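Local coordinates for ThiJ/PfpI domain protein (Brachyspira murdochii, PDB 4HCJ) that binds magnesium ions and, as a DJ-1/PfpI family member of undefined substrate, is possibly a hydrolase, at residues I10-S15 with A72-G77; S42-T47 with T56-L61; S63-V68 with K95-N100. One frame throughout, in Å; residues are numbered along the deposited sequence. Where two conformers were deposited one is given.

Overall arrangement
Contact 1 is the buried centre: residues 10-15 and 72-77 pair as neighbouring parallel strands, with backbone hydrogen bonds and aliphatic and aromatic packing on both faces of the main sheet. Contact 2, about 12 Å away between centres, belongs to the same sheet but sits at its exposed margin, where a hairpin mixes backbone and side-chain polar bonds with a few apolar touches. Contact 3 lies outside the sheet, about 12 Å from contact 1 between centres, and joins a loop to helix 88-99 by apolar packing alone. L11 touches V65 and F97 of contact 3, and M14 packs on T56 of contact 2, while contacts 2 and 3 barely meet, through I45 and E64.

Contact 1. Residues I10-S15 with A72-G77; sequences ILYVMS and AVVFVG
With CG of Y12 anti to its carbonyl carbon (chi1 -70°) and CG1 of V74 anti to its backbone N (chi1 173°), ring and methyl lie side by side on neighbouring strands. These strands, 9-13 and 72-75, run parallel in the middle of the main sheet of the DJ-1/PfpI alpha-beta-alpha sandwich. V74 CG1 comes within 3.8 Å of Y12 CD1, and V76 CG2, from a side chain that crosses that of Y12 obliquely, reaches the same CD1 at 3.6 Å. Helix 21-33 covers this face: its Y24 meets the Y12 ring edge to face, and S27 OG is hydrogen-bonded to Y12 OH. An alanine in place of Y12 would probably leave S27 without this partner and open a gap between V74, V76 and the helix. The other face carries L11, V13, V73 and F75, packed against helix 88-99. There V13 straddles two residues, its CG1 lying 3.6 Å from F75 CD1 and its CG2 3.7 Å from V73 CG2. Four backbone bonds join the strands: L11 N to A72 O, V74 N to L11 O (the shortest, 2.7 Å), V13 N to V74 O and V76 N to V13 O. Y12 turns its backbone polar atoms to strand 37-42 instead. Beyond the last direct bond a water continues the link, accepting from S15 N at 2.9 Å and donating to V76 O at 2.8 Å.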
ATOM      1  N   ILE A  10     -10.831  -0.516   3.006  1.00  6.34           N
ATOM      2  CA  ILE A  10      -9.453  -0.346   2.568  1.00  6.19           C
ATOM      3  C   ILE A  10      -9.141  -1.358   1.472  1.00  6.12           C
ATOM      4  O   ILE A  10      -9.480  -2.535   1.594  1.00  6.75           O
ATOM      5  CB  ILE A  10      -8.471  -0.509   3.746  1.00  6.43           C
ATOM      6  CG1 ILE A  10      -8.666   0.613   4.766  1.00  6.83           C
ATOM      7  CG2 ILE A  10      -7.009  -0.575   3.264  1.00  6.97           C
ATOM      8  CD1 ILE A  10      -7.867   0.416   6.039  1.00  7.35           C
ATOM      9  N   LEU A  11      -8.489  -0.896   0.411  1.00  5.66           N
ATOM     10  CA  LEU A  11      -8.038  -1.738  -0.691  1.00  5.78           C
ATOM     11  C   LEU A  11      -6.554  -2.047  -0.584  1.00  5.24           C
ATOM     12  O   LEU A  11      -5.754  -1.111  -0.430  1.00  6.00           O
ATOM     13  CB  LEU A  11      -8.255  -1.014  -2.013  1.00  6.26           C
ATOM     14  CG  LEU A  11      -7.752  -1.744  -3.261  1.00  7.01           C
ATOM     15  CD1 LEU A  11      -8.573  -3.016  -3.521  1.00  7.98           C
ATOM     16  CD2 LEU A  11      -7.772  -0.823  -4.458  1.00  8.19           C
ATOM     17  N   TYR A  12      -6.172  -3.316  -0.698  1.00  5.37           N
ATOM     18  CA  TYR A  12      -4.788  -3.685  -0.916  1.00  5.01           C
ATOM     19  C   TYR A  12      -4.496  -3.842  -2.407  1.00  4.95           C
ATOM     20  O   TYR A  12      -5.336  -4.339  -3.169  1.00  5.55           O
ATOM     21  CB  TYR A  12      -4.474  -5.003  -0.236  1.00  5.63           C
ATOM     22  CG  TYR A  12      -4.437  -4.999   1.266  1.00  5.41           C
ATOM     23  CD1 TYR A  12      -3.317  -4.533   1.944  1.00  5.51           C
ATOM     24  CD2 TYR A  12      -5.509  -5.479   2.016  1.00  5.88           C
ATOM     25  CE1 TYR A  12      -3.241  -4.551   3.317  1.00  5.76           C
ATOM     26  CE2 TYR A  12      -5.439  -5.516   3.404  1.00  5.75           C
ATOM     27  CZ  TYR A  12      -4.308  -5.052   4.047  1.00  5.58           C
ATOM     28  OH  TYR A  12      -4.260  -5.128   5.421  1.00  6.34           O
ATOM     29  N   VAL A  13      -3.291  -3.457  -2.800  1.00  5.17           N
ATOM     30  CA  VAL A  13      -2.713  -3.784  -4.099  1.00  5.52           C
ATOM     31  C   VAL A  13      -1.462  -4.599  -3.823  1.00  5.53           C
ATOM     32  O   VAL A  13      -0.568  -4.129  -3.106  1.00  5.88           O
ATOM     33  CB  VAL A  13      -2.345  -2.496  -4.879  1.00  6.08           C
ATOM     34  CG1 VAL A  13      -1.461  -2.803  -6.080  1.00  7.00           C
ATOM     35  CG2 VAL A  13      -3.613  -1.748  -5.293  1.00  6.46           C
HETATM   36  N   MSE A  14      -1.380  -5.819  -4.358  1.00  5.50           N
HETATM   37  CA  MSE A  14      -0.218  -6.652  -4.084  1.00  6.20           C
HETATM   38  C   MSE A  14      -0.074  -7.726  -5.131  1.00  5.93           C
HETATM   39  O   MSE A  14      -1.003  -8.018  -5.898  1.00  6.35           O
HETATM   40  CB  MSE A  14      -0.277  -7.246  -2.666  1.00  7.53           C
HETATM   41  CG  MSE A  14      -1.321  -8.326  -2.466  1.00  7.57           C
HETATM   42 SE   MSE A  14      -1.708  -8.390  -0.544  0.80  6.44          SE
HETATM   43  CE  MSE A  14      -2.382 -10.185  -0.420  1.00  8.73           C
ATOM     44  N   SER A  15       1.120  -8.304  -5.192  0.63  6.51           N
ATOM     45  CA  SER A  15       1.398  -9.406  -6.098  0.63  7.08           C
ATOM     46  C   SER A  15       0.705 -10.681  -5.621  0.63  7.36           C
ATOM     47  O   SER A  15       0.681 -10.985  -4.422  0.63  8.02           O
ATOM     48  CB  SER A  15       2.912  -9.613  -6.229  0.63  8.04           C
ATOM     49  OG  SER A  15       3.513  -9.903  -4.977  0.63  7.55           O
ATOM     50  N   ALA A  72      -8.959   4.209   1.329  1.00  6.39           N
ATOM     51  CA  ALA A  72      -7.505   4.134   1.252  1.00  6.15           C
ATOM     52  C   ALA A  72      -7.125   2.987   0.348  1.00  5.81           C
ATOM     53  O   ALA A  72      -7.870   1.996   0.243  1.00  6.16           O
ATOM     54  CB  ALA A  72      -6.911   3.895   2.627  1.00  7.03           C
ATOM     55  N   VAL A  73      -5.945   3.112  -0.244  1.00  5.70           N
ATOM     56  CA  VAL A  73      -5.266   2.010  -0.907  1.00  5.60           C
ATOM     57  C   VAL A  73      -3.940   1.775  -0.198  1.00  5.18           C
ATOM     58  O   VAL A  73      -3.282   2.725   0.240  1.00  5.91           O
ATOM     59  CB  VAL A  73      -5.088   2.281  -2.427  1.00  6.25           C
ATOM     60  CG1 VAL A  73      -4.230   3.526  -2.694  1.00  6.57           C
ATOM     61  CG2 VAL A  73      -4.494   1.079  -3.131  1.00  6.92           C
ATOM     62  N   VAL A  74      -3.590   0.500  -0.064  1.00  5.07           N
ATOM     63  CA  VAL A  74      -2.352   0.069   0.589  1.00  5.24           C
ATOM     64  C   VAL A  74      -1.566  -0.814  -0.369  1.00  4.92           C
ATOM     65  O   VAL A  74      -2.031  -1.909  -0.755  1.00  5.31           O
ATOM     66  CB  VAL A  74      -2.657  -0.711   1.877  1.00  5.92           C
ATOM     67  CG1 VAL A  74      -1.383  -1.308   2.474  1.00  6.55           C
ATOM     68  CG2 VAL A  74      -3.385   0.177   2.888  1.00  7.23           C
ATOM     69  N   PHE A  75      -0.381  -0.348  -0.747  1.00  5.17           N
ATOM     70  CA  PHE A  75       0.540  -1.092  -1.611  1.00  5.36           C
ATOM     71  C   PHE A  75       1.470  -1.933  -0.745  1.00  5.40           C
ATOM     72  O   PHE A  75       2.321  -1.399  -0.022  1.00  6.00           O
ATOM     73  CB  PHE A  75       1.334  -0.122  -2.497  1.00  5.45           C
ATOM     74  CG  PHE A  75       0.478   0.616  -3.487  1.00  5.71           C
ATOM     75  CD1 PHE A  75       0.207   0.063  -4.735  1.00  6.20           C
ATOM     76  CD2 PHE A  75      -0.071   1.858  -3.178  1.00  6.17           C
ATOM     77  CE1 PHE A  75      -0.608   0.722  -5.649  1.00  6.73           C
ATOM     78  CE2 PHE A  75      -0.892   2.514  -4.094  1.00  6.32           C
ATOM     79  CZ  PHE A  75      -1.161   1.940  -5.324  1.00  6.60           C
ATOM     80  N   VAL A  76       1.298  -3.249  -0.818  1.00  6.06           N
ATOM     81  CA  VAL A  76       2.107  -4.194  -0.065  1.00  6.39           C
ATOM     82  C   VAL A  76       3.332  -4.592  -0.878  1.00  6.09           C
ATOM     83  O   VAL A  76       3.256  -4.699  -2.108  1.00  6.62           O
ATOM     84  CB  VAL A  76       1.243  -5.441   0.311  1.00  8.39           C
ATOM     85  CG1 VAL A  76       2.085  -6.608   0.804  1.00  7.78           C
ATOM     86  CG2 VAL A  76       0.200  -5.051   1.357  1.00 11.74           C
ATOM     87  N   GLY A  77       4.454  -4.791  -0.193  1.00  5.98           N
ATOM     88  CA  GLY A  77       5.695  -5.168  -0.821  1.00  6.04           C
ATOM     89  C   GLY A  77       5.926  -6.671  -0.899  1.00  5.99           C
ATOM     90  O   GLY A  77       5.013  -7.467  -1.205  1.00  6.58           O
TER
HETATM   91  O   HOH W   1       3.150  -7.164  -3.449  1.00  8.70           O

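Contact 2. Residues S42-T47 with T56-L61; sequences STFIGT and TNIDLL. With FMT (formic acid), chain F.
At the beta hairpin of strands 46-50 and 55-61, which forms one margin of the main sheet, I58 fits into the bend made by S42-G46. Its backbone N donates to G46 O at 2.8 Å in a nearly straight bond. A chi1 of 67° stands CG of F44 between its own backbone N and carbonyl carbon, and from there the ring turns one face to I58. I58 CD1 lies over that face, offset toward the rim, 3.8 Å from the centroid and 17° off the normal: a CH-pi contact. Packing beside it is tight, for I58 CG2 approaches F44 O to 3.1 Å. G46 has backbone angles that call for glycine; a side chain there would jam against the preceding carbonyl and crowd the F44 ring. One residue on, T47 and N57 form an antiparallel non-hydrogen-bonded pair, bridged by T47 OG1 donating to N57 OD1 at 2.8 Å; N57 was modelled in two conformers, and the bond is described for one of them.

Beyond I58 the hairpin strand is interrupted and its later part, 60-61, follows strand 37-42 in parallel, with S42 N donating to L60 O at 3.0 Å. S42 OG is hydrogen-bonded to M14 O. I45 lays CD1 over the peptide between L60 and L61, 3.5 Å from L61 N, and its side chain crosses that of L61 at about a right angle; L61 CD2 rests on F44 CA. A formic acid molecule, probably from the crystallisation liquor, lies beside T56, N57 and D59. Its O1 is 2.7 Å from D59 OD2 and its O2 is 2.7 Å from N57 O, so close that an acid group probably donates a proton in each. D59 OD2 also accepts from V40 N.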
ATOM      1  N   SER A  42      -5.358  -7.663  -7.308  1.00  5.34           N
ATOM      2  CA  SER A  42      -4.148  -8.205  -7.901  1.00  5.65           C
ATOM      3  C   SER A  42      -4.412  -8.476  -9.374  1.00  5.94           C
ATOM      4  O   SER A  42      -5.333  -7.926  -9.978  1.00  6.61           O
ATOM      5  CB  SER A  42      -3.670  -9.451  -7.141  1.00  6.32           C
ATOM      6  OG  SER A  42      -2.357  -9.826  -7.522  1.00  6.81           O
ATOM      7  N   THR A  43      -3.595  -9.347  -9.962  1.00  6.62           N
ATOM      8  CA  THR A  43      -3.614  -9.558 -11.396  1.00  7.25           C
ATOM      9  C   THR A  43      -4.550 -10.674 -11.845  1.00  7.17           C
ATOM     10  O   THR A  43      -4.757 -10.838 -13.045  1.00  8.15           O
ATOM     11  CB  THR A  43      -2.200  -9.855 -11.907  1.00  8.22           C
ATOM     12  OG1 THR A  43      -1.649 -10.925 -11.132  1.00  9.00           O
ATOM     13  CG2 THR A  43      -1.286  -8.633 -11.800  1.00  8.92           C
ATOM     14  N   PHE A  44      -5.108 -11.427 -10.908  1.00  7.33           N
ATOM     15  CA  PHE A  44      -6.063 -12.488 -11.232  1.00  7.76           C
ATOM     16  C   PHE A  44      -7.002 -12.664 -10.053  1.00  7.40           C
ATOM     17  O   PHE A  44      -6.649 -12.296  -8.935  1.00  7.96           O
ATOM     18  CB  PHE A  44      -5.352 -13.810 -11.572  1.00  8.33           C
ATOM     19  CG  PHE A  44      -4.628 -14.446 -10.401  1.00  9.57           C
ATOM     20  CD1 PHE A  44      -5.241 -15.428  -9.629  1.00 11.37           C
ATOM     21  CD2 PHE A  44      -3.336 -14.056 -10.073  1.00  9.79           C
ATOM     22  CE1 PHE A  44      -4.567 -16.006  -8.554  1.00 13.29           C
ATOM     23  CE2 PHE A  44      -2.661 -14.624  -9.004  1.00 11.55           C
ATOM     24  CZ  PHE A  44      -3.277 -15.602  -8.246  1.00 13.07           C
ATOM     25  N   ILE A  45      -8.166 -13.262 -10.294  1.00  7.75           N
ATOM     26  CA  ILE A  45      -9.101 -13.593  -9.222  1.00  8.12           C
ATOM     27  C   ILE A  45      -8.812 -15.021  -8.786  1.00  8.02           C
ATOM     28  O   ILE A  45      -8.931 -15.972  -9.576  1.00  9.56           O
ATOM     29  CB  ILE A  45     -10.574 -13.493  -9.695  1.00  9.20           C
ATOM     30  CG1 ILE A  45     -10.890 -12.078 -10.192  1.00 10.44           C
ATOM     31  CG2 ILE A  45     -11.520 -13.931  -8.583  1.00  9.78           C
ATOM     32  CD1 ILE A  45     -10.673 -11.032  -9.163  1.00 11.12           C
ATOM     33  N   GLY A  46      -8.468 -15.195  -7.524  1.00  7.62           N
ATOM     34  CA  GLY A  46      -8.159 -16.514  -7.009  1.00  7.47           C
ATOM     35  C   GLY A  46      -7.268 -16.396  -5.793  1.00  7.43           C
ATOM     36  O   GLY A  46      -7.203 -15.342  -5.163  1.00  8.77           O
ATOM     37  N   THR A  47      -6.556 -17.464  -5.481  1.00  6.90           N
ATOM     38  CA  THR A  47      -5.804 -17.534  -4.242  1.00  7.21           C
ATOM     39  C   THR A  47      -4.398 -16.988  -4.413  1.00  7.53           C
ATOM     40  O   THR A  47      -3.652 -17.455  -5.280  1.00  8.14           O
ATOM     41  CB  THR A  47      -5.747 -18.978  -3.745  1.00  8.51           C
ATOM     42  OG1 THR A  47      -7.085 -19.481  -3.675  1.00  8.66           O
ATOM     43  CG2 THR A  47      -5.066 -19.039  -2.382  1.00  9.93           C
ATOM     44  N   THR A  56      -4.326 -16.012   0.876  1.00  8.12           N
ATOM     45  CA  THR A  56      -5.512 -15.200   1.012  1.00  8.23           C
ATOM     46  C   THR A  56      -6.170 -15.094  -0.354  1.00  8.34           C
ATOM     47  O   THR A  56      -5.519 -15.253  -1.383  1.00 10.37           O
ATOM     48  CB  THR A  56      -5.180 -13.795   1.604  1.00  8.94           C
ATOM     49  OG1 THR A  56      -6.387 -13.202   2.072  1.00  9.93           O
ATOM     50  CG2 THR A  56      -4.517 -12.886   0.562  1.00  9.60           C
ATOM     51  N   ASN A  57      -7.469 -14.864  -0.421  0.63  9.05           N
ATOM     52  CA  ASN A  57      -8.053 -14.724  -1.751  0.63  9.90           C
ATOM     53  C   ASN A  57      -8.049 -13.278  -2.247  0.63  9.18           C
ATOM     54  O   ASN A  57      -8.168 -12.325  -1.484  0.63 10.90           O
ATOM     55  CB  ASN A  57      -9.446 -15.366  -1.865  0.63 11.30           C
ATOM     56  CG  ASN A  57      -9.405 -16.912  -1.870  0.63 13.24           C
ATOM     57  OD1 ASN A  57      -8.381 -17.548  -2.160  0.63 14.01           O
ATOM     58  ND2 ASN A  57     -10.543 -17.515  -1.568  0.63 14.37           N
ATOM     59  N   ILE A  58      -7.884 -13.159  -3.550  1.00  7.68           N
ATOM     60  CA  ILE A  58      -7.903 -11.907  -4.282  1.00  6.67           C
ATOM     61  C   ILE A  58      -9.348 -11.635  -4.675  1.00  6.61           C
ATOM     62  O   ILE A  58      -9.972 -12.438  -5.381  1.00  7.71           O
ATOM     63  CB  ILE A  58      -7.015 -11.966  -5.528  1.00  7.11           C
ATOM     64  CG1 ILE A  58      -5.562 -12.235  -5.144  1.00  7.89           C
ATOM     65  CG2 ILE A  58      -7.161 -10.691  -6.332  1.00  7.52           C
ATOM     66  CD1 ILE A  58      -4.761 -12.936  -6.237  1.00  8.48           C
ATOM     67  N   ASP A  59      -9.879 -10.502  -4.221  1.00  6.36           N
ATOM     68  CA  ASP A  59     -11.262 -10.120  -4.463  1.00  6.94           C
ATOM     69  C   ASP A  59     -11.507  -9.476  -5.822  1.00  6.88           C
ATOM     70  O   ASP A  59     -12.601  -9.630  -6.389  1.00  8.06           O
ATOM     71  CB  ASP A  59     -11.727  -9.150  -3.377  1.00  7.96           C
ATOM     72  CG  ASP A  59     -11.577  -9.727  -1.994  1.00  8.89           C
ATOM     73  OD1 ASP A  59     -12.359 -10.638  -1.665  1.00 11.59           O
ATOM     74  OD2 ASP A  59     -10.674  -9.303  -1.249  1.00  7.96           O
ATOM     75  N   LEU A  60     -10.526  -8.706  -6.289  1.00  6.45           N
ATOM     76  CA  LEU A  60     -10.703  -7.798  -7.416  1.00  7.00           C
ATOM     77  C   LEU A  60      -9.481  -7.821  -8.319  1.00  6.21           C
ATOM     78  O   LEU A  60      -8.349  -7.904  -7.835  1.00  6.37           O
ATOM     79  CB  LEU A  60     -10.809  -6.345  -6.893  1.00  8.03           C
ATOM     80  CG  LEU A  60     -12.070  -6.017  -6.094  1.00  9.19           C
ATOM     81  CD1 LEU A  60     -11.883  -4.739  -5.286  1.00  9.91           C
ATOM     82  CD2 LEU A  60     -13.273  -5.867  -7.006  1.00 10.57           C
ATOM     83  N   LEU A  61      -9.708  -7.681  -9.617  1.00  6.05           N
ATOM     84  CA  LEU A  61      -8.634  -7.308 -10.519  1.00  6.49           C
ATOM     85  C   LEU A  61      -8.345  -5.822 -10.332  1.00  6.76           C
ATOM     86  O   LEU A  61      -9.245  -5.057  -9.970  1.00  6.82           O
ATOM     87  CB  LEU A  61      -9.058  -7.507 -11.967  1.00  7.37           C
ATOM     88  CG  LEU A  61      -9.468  -8.936 -12.331  1.00  8.50           C
ATOM     89  CD1 LEU A  61     -10.057  -8.946 -13.729  1.00 10.55           C
ATOM     90  CD2 LEU A  61      -8.267  -9.868 -12.252  1.00  9.42           C
TER
HETATM   91  C   FMT F 205      -9.197 -10.882   0.746  1.00 22.02           C
HETATM   92  O1  FMT F 205      -9.944 -10.009   1.241  1.00 20.15           O
HETATM   93  O2  FMT F 205      -9.074 -12.087   1.070  1.00 27.82           O

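Contact 3. Residues S63-V68 with K95-N100; sequences SEVDAV and KLFLDN
A67 and V65 hold the close part of this contact by meeting the F97 ring from two directions. A67 CB sits over one face, offset toward the rim and 4.2 Å from CE1, whereas V65 CG1 lies at the edge, near the ring plane, 3.9 Å from the same CE1. A67 CB also touches L96, whose CG is anti to its backbone N (chi1 176°), which sets CG itself 4.0 Å from A67 CB; L96 CD2 comes equally near. F97 is buried, and L11, F70 and V104 also pack on it.

Outward the contact thins. N100, exposed at the helix end, brings ND2 only to 4.5 Å from A67 CB, and its amide is engaged within the helix: ND2 donates to L96 O at 2.9 Å, a bond likely to hold the amide in place. N100 N reaches the same oxygen from the opposite face of the carbonyl plane, so two donors grip L96 O. On the loop, D66 OD1 accepts from V68 N in an Asx turn, though both residues were modelled in two conformers. The loop thus leans on helix 88-99, the connection between parallel strands 72-75 and 103-107 in a beta-alpha-beta crossover of the three-layer sandwich.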
ATOM      1  N   SER A  63      -8.249  -3.804 -12.609  1.00  9.19           N
ATOM      2  CA  SER A  63      -9.162  -3.174 -13.541  1.00 11.46           C
ATOM      3  C   SER A  63     -10.584  -3.040 -13.025  1.00 10.64           C
ATOM      4  O   SER A  63     -11.364  -2.301 -13.625  1.00 12.68           O
ATOM      5  CB  SER A  63      -9.198  -3.948 -14.855  1.00 14.97           C
ATOM      6  OG  SER A  63      -9.753  -5.240 -14.653  1.00 17.96           O
ATOM      7  N   GLU A  64     -10.910  -3.748 -11.934  1.00  9.40           N
ATOM      8  CA  GLU A  64     -12.239  -3.710 -11.323  1.00  9.71           C
ATOM      9  C   GLU A  64     -12.347  -2.730 -10.171  1.00 10.33           C
ATOM     10  O   GLU A  64     -13.411  -2.558  -9.599  1.00 12.97           O
ATOM     11  CB  GLU A  64     -12.632  -5.110 -10.832  1.00  9.76           C
ATOM     12  CG  GLU A  64     -12.839  -6.104 -11.972  1.00 10.19           C
ATOM     13  CD  GLU A  64     -13.014  -7.549 -11.516  1.00 10.20           C
ATOM     14  OE1 GLU A  64     -12.485  -7.939 -10.451  1.00  9.42           O
ATOM     15  OE2 GLU A  64     -13.670  -8.316 -12.249  1.00 12.09           O
ATOM     16  N   VAL A  65     -11.252  -2.070  -9.837  1.00  9.65           N
ATOM     17  CA  VAL A  65     -11.255  -1.171  -8.693  1.00 10.47           C
ATOM     18  C   VAL A  65     -11.981   0.126  -8.999  1.00 13.38           C
ATOM     19  O   VAL A  65     -11.713   0.767 -10.011  1.00 14.27           O
ATOM     20  CB  VAL A  65      -9.820  -0.866  -8.254  1.00  9.09           C
ATOM     21  CG1 VAL A  65      -9.781   0.281  -7.238  1.00  9.71           C
ATOM     22  CG2 VAL A  65      -9.177  -2.128  -7.702  1.00  8.78           C
ATOM     23  N   ASP A  66     -12.893   0.492  -8.103  0.72 14.51           N
ATOM     24  CA  ASP A  66     -13.589   1.772  -8.142  0.72 15.82           C
ATOM     25  C   ASP A  66     -13.212   2.514  -6.870  0.72 13.97           C
ATOM     26  O   ASP A  66     -13.531   2.070  -5.765  0.72 13.69           O
ATOM     27  CB  ASP A  66     -15.104   1.547  -8.199  0.72 19.58           C
ATOM     28  CG  ASP A  66     -15.889   2.832  -8.380  0.72 22.90           C
ATOM     29  OD1 ASP A  66     -15.338   3.930  -8.146  0.72 21.43           O
ATOM     30  OD2 ASP A  66     -17.074   2.735  -8.754  0.72 26.96           O
ATOM     31  N   ALA A  67     -12.535   3.648  -7.021  1.00 14.25           N
ATOM     32  CA  ALA A  67     -12.084   4.411  -5.859  1.00 15.09           C
ATOM     33  C   ALA A  67     -13.206   4.854  -4.919  1.00 13.07           C
ATOM     34  O   ALA A  67     -12.977   5.040  -3.729  1.00 12.34           O
ATOM     35  CB  ALA A  67     -11.246   5.616  -6.286  1.00 18.05           C
ATOM     36  N   VAL A  68     -14.415   5.008  -5.450  0.58 13.23           N
ATOM     37  CA  VAL A  68     -15.540   5.468  -4.636  0.58 13.98           C
ATOM     38  C   VAL A  68     -15.891   4.465  -3.539  0.58 13.17           C
ATOM     39  O   VAL A  68     -16.559   4.809  -2.566  0.58 13.33           O
ATOM     40  CB  VAL A  68     -16.791   5.779  -5.503  0.58 16.06           C
ATOM     41  CG1 VAL A  68     -17.517   4.502  -5.892  0.58 14.89           C
ATOM     42  CG2 VAL A  68     -17.730   6.726  -4.773  0.58 19.60           C
ATOM     43  N   LYS A  95      -2.266   6.973  -8.519  0.50  7.54           N
ATOM     44  CA  LYS A  95      -2.676   8.301  -8.954  0.50  8.78           C
ATOM     45  C   LYS A  95      -4.179   8.509  -8.779  0.50  9.30           C
ATOM     46  O   LYS A  95      -4.622   9.583  -8.362  0.50 10.05           O
ATOM     47  CB  LYS A  95      -2.275   8.530 -10.413  0.50 10.25           C
ATOM     48  CG  LYS A  95      -0.770   8.491 -10.628  0.50 12.86           C
ATOM     49  CD  LYS A  95      -0.363   8.881 -12.032  0.50 18.16           C
ATOM     50  CE  LYS A  95       0.639   7.893 -12.606  0.50 20.91           C
ATOM     51  NZ  LYS A  95      -0.044   6.736 -13.254  0.50 21.64           N
ATOM     52  N   LEU A  96      -4.957   7.473  -9.095  1.00  9.48           N
ATOM     53  CA  LEU A  96      -6.417   7.543  -8.977  1.00 10.26           C
ATOM     54  C   LEU A  96      -6.817   7.864  -7.542  1.00  9.27           C
ATOM     55  O   LEU A  96      -7.648   8.741  -7.282  1.00 10.05           O
ATOM     56  CB  LEU A  96      -7.044   6.212  -9.396  1.00 11.33           C
ATOM     57  CG  LEU A  96      -8.564   6.070  -9.247  1.00 12.76           C
ATOM     58  CD1 LEU A  96      -9.277   6.930 -10.253  1.00 14.31           C
ATOM     59  CD2 LEU A  96      -8.947   4.597  -9.386  1.00 13.33           C
ATOM     60  N   PHE A  97      -6.242   7.136  -6.592  1.00  7.85           N
ATOM     61  CA  PHE A  97      -6.585   7.358  -5.193  1.00  7.43           C
ATOM     62  C   PHE A  97      -6.119   8.731  -4.730  1.00  7.96           C
ATOM     63  O   PHE A  97      -6.853   9.442  -4.046  1.00  8.60           O
ATOM     64  CB  PHE A  97      -6.051   6.232  -4.311  1.00  7.25           C
ATOM     65  CG  PHE A  97      -6.987   5.051  -4.229  1.00  7.39           C
ATOM     66  CD1 PHE A  97      -7.171   4.199  -5.298  1.00  8.90           C
ATOM     67  CD2 PHE A  97      -7.695   4.805  -3.066  1.00  7.98           C
ATOM     68  CE1 PHE A  97      -8.046   3.132  -5.211  1.00  9.53           C
ATOM     69  CE2 PHE A  97      -8.581   3.735  -2.973  1.00  8.91           C
ATOM     70  CZ  PHE A  97      -8.755   2.903  -4.052  1.00  9.52           C
ATOM     71  N   LEU A  98      -4.903   9.123  -5.113  1.00  8.03           N
ATOM     72  CA  LEU A  98      -4.415  10.445  -4.713  1.00  9.42           C
ATOM     73  C   LEU A  98      -5.335  11.545  -5.233  1.00 10.85           C
ATOM     74  O   LEU A  98      -5.709  12.464  -4.497  1.00 11.91           O
ATOM     75  CB  LEU A  98      -2.986  10.688  -5.176  1.00 11.21           C
ATOM     76  CG  LEU A  98      -2.319  11.875  -4.470  1.00 14.75           C
ATOM     77  CD1 LEU A  98      -1.959  11.546  -3.025  1.00 16.38           C
ATOM     78  CD2 LEU A  98      -1.107  12.336  -5.255  1.00 17.33           C
ATOM     79  N   ASP A  99      -5.689  11.459  -6.512  1.00 12.28           N
ATOM     80  CA  ASP A  99      -6.488  12.509  -7.156  1.00 15.43           C
ATOM     81  C   ASP A  99      -7.910  12.583  -6.613  1.00 13.87           C
ATOM     82  O   ASP A  99      -8.556  13.618  -6.714  1.00 15.11           O
ATOM     83  CB  ASP A  99      -6.517  12.304  -8.667  1.00 22.07           C
ATOM     84  CG  ASP A  99      -5.176  12.592  -9.326  1.00 28.00           C
ATOM     85  OD1 ASP A  99      -4.280  13.148  -8.651  1.00 29.20           O
ATOM     86  OD2 ASP A  99      -5.027  12.267 -10.521  1.00 31.22           O
ATOM     87  N   ASN A 100      -8.385  11.481  -6.045  1.00 12.66           N
ATOM     88  CA  ASN A 100      -9.704  11.445  -5.444  1.00 13.22           C
ATOM     89  C   ASN A 100      -9.680  11.701  -3.954  1.00 12.74           C
ATOM     90  O   ASN A 100     -10.644  11.397  -3.251  1.00 13.79           O
ATOM     91  CB  ASN A 100     -10.412  10.140  -5.778  1.00 15.22           C
ATOM     92  CG  ASN A 100     -10.977  10.153  -7.180  1.00 19.47           C
ATOM     93  OD1 ASN A 100     -12.043  10.721  -7.416  1.00 21.55           O
ATOM     94  ND2 ASN A 100     -10.268   9.570  -8.118  1.00 19.99           N
TER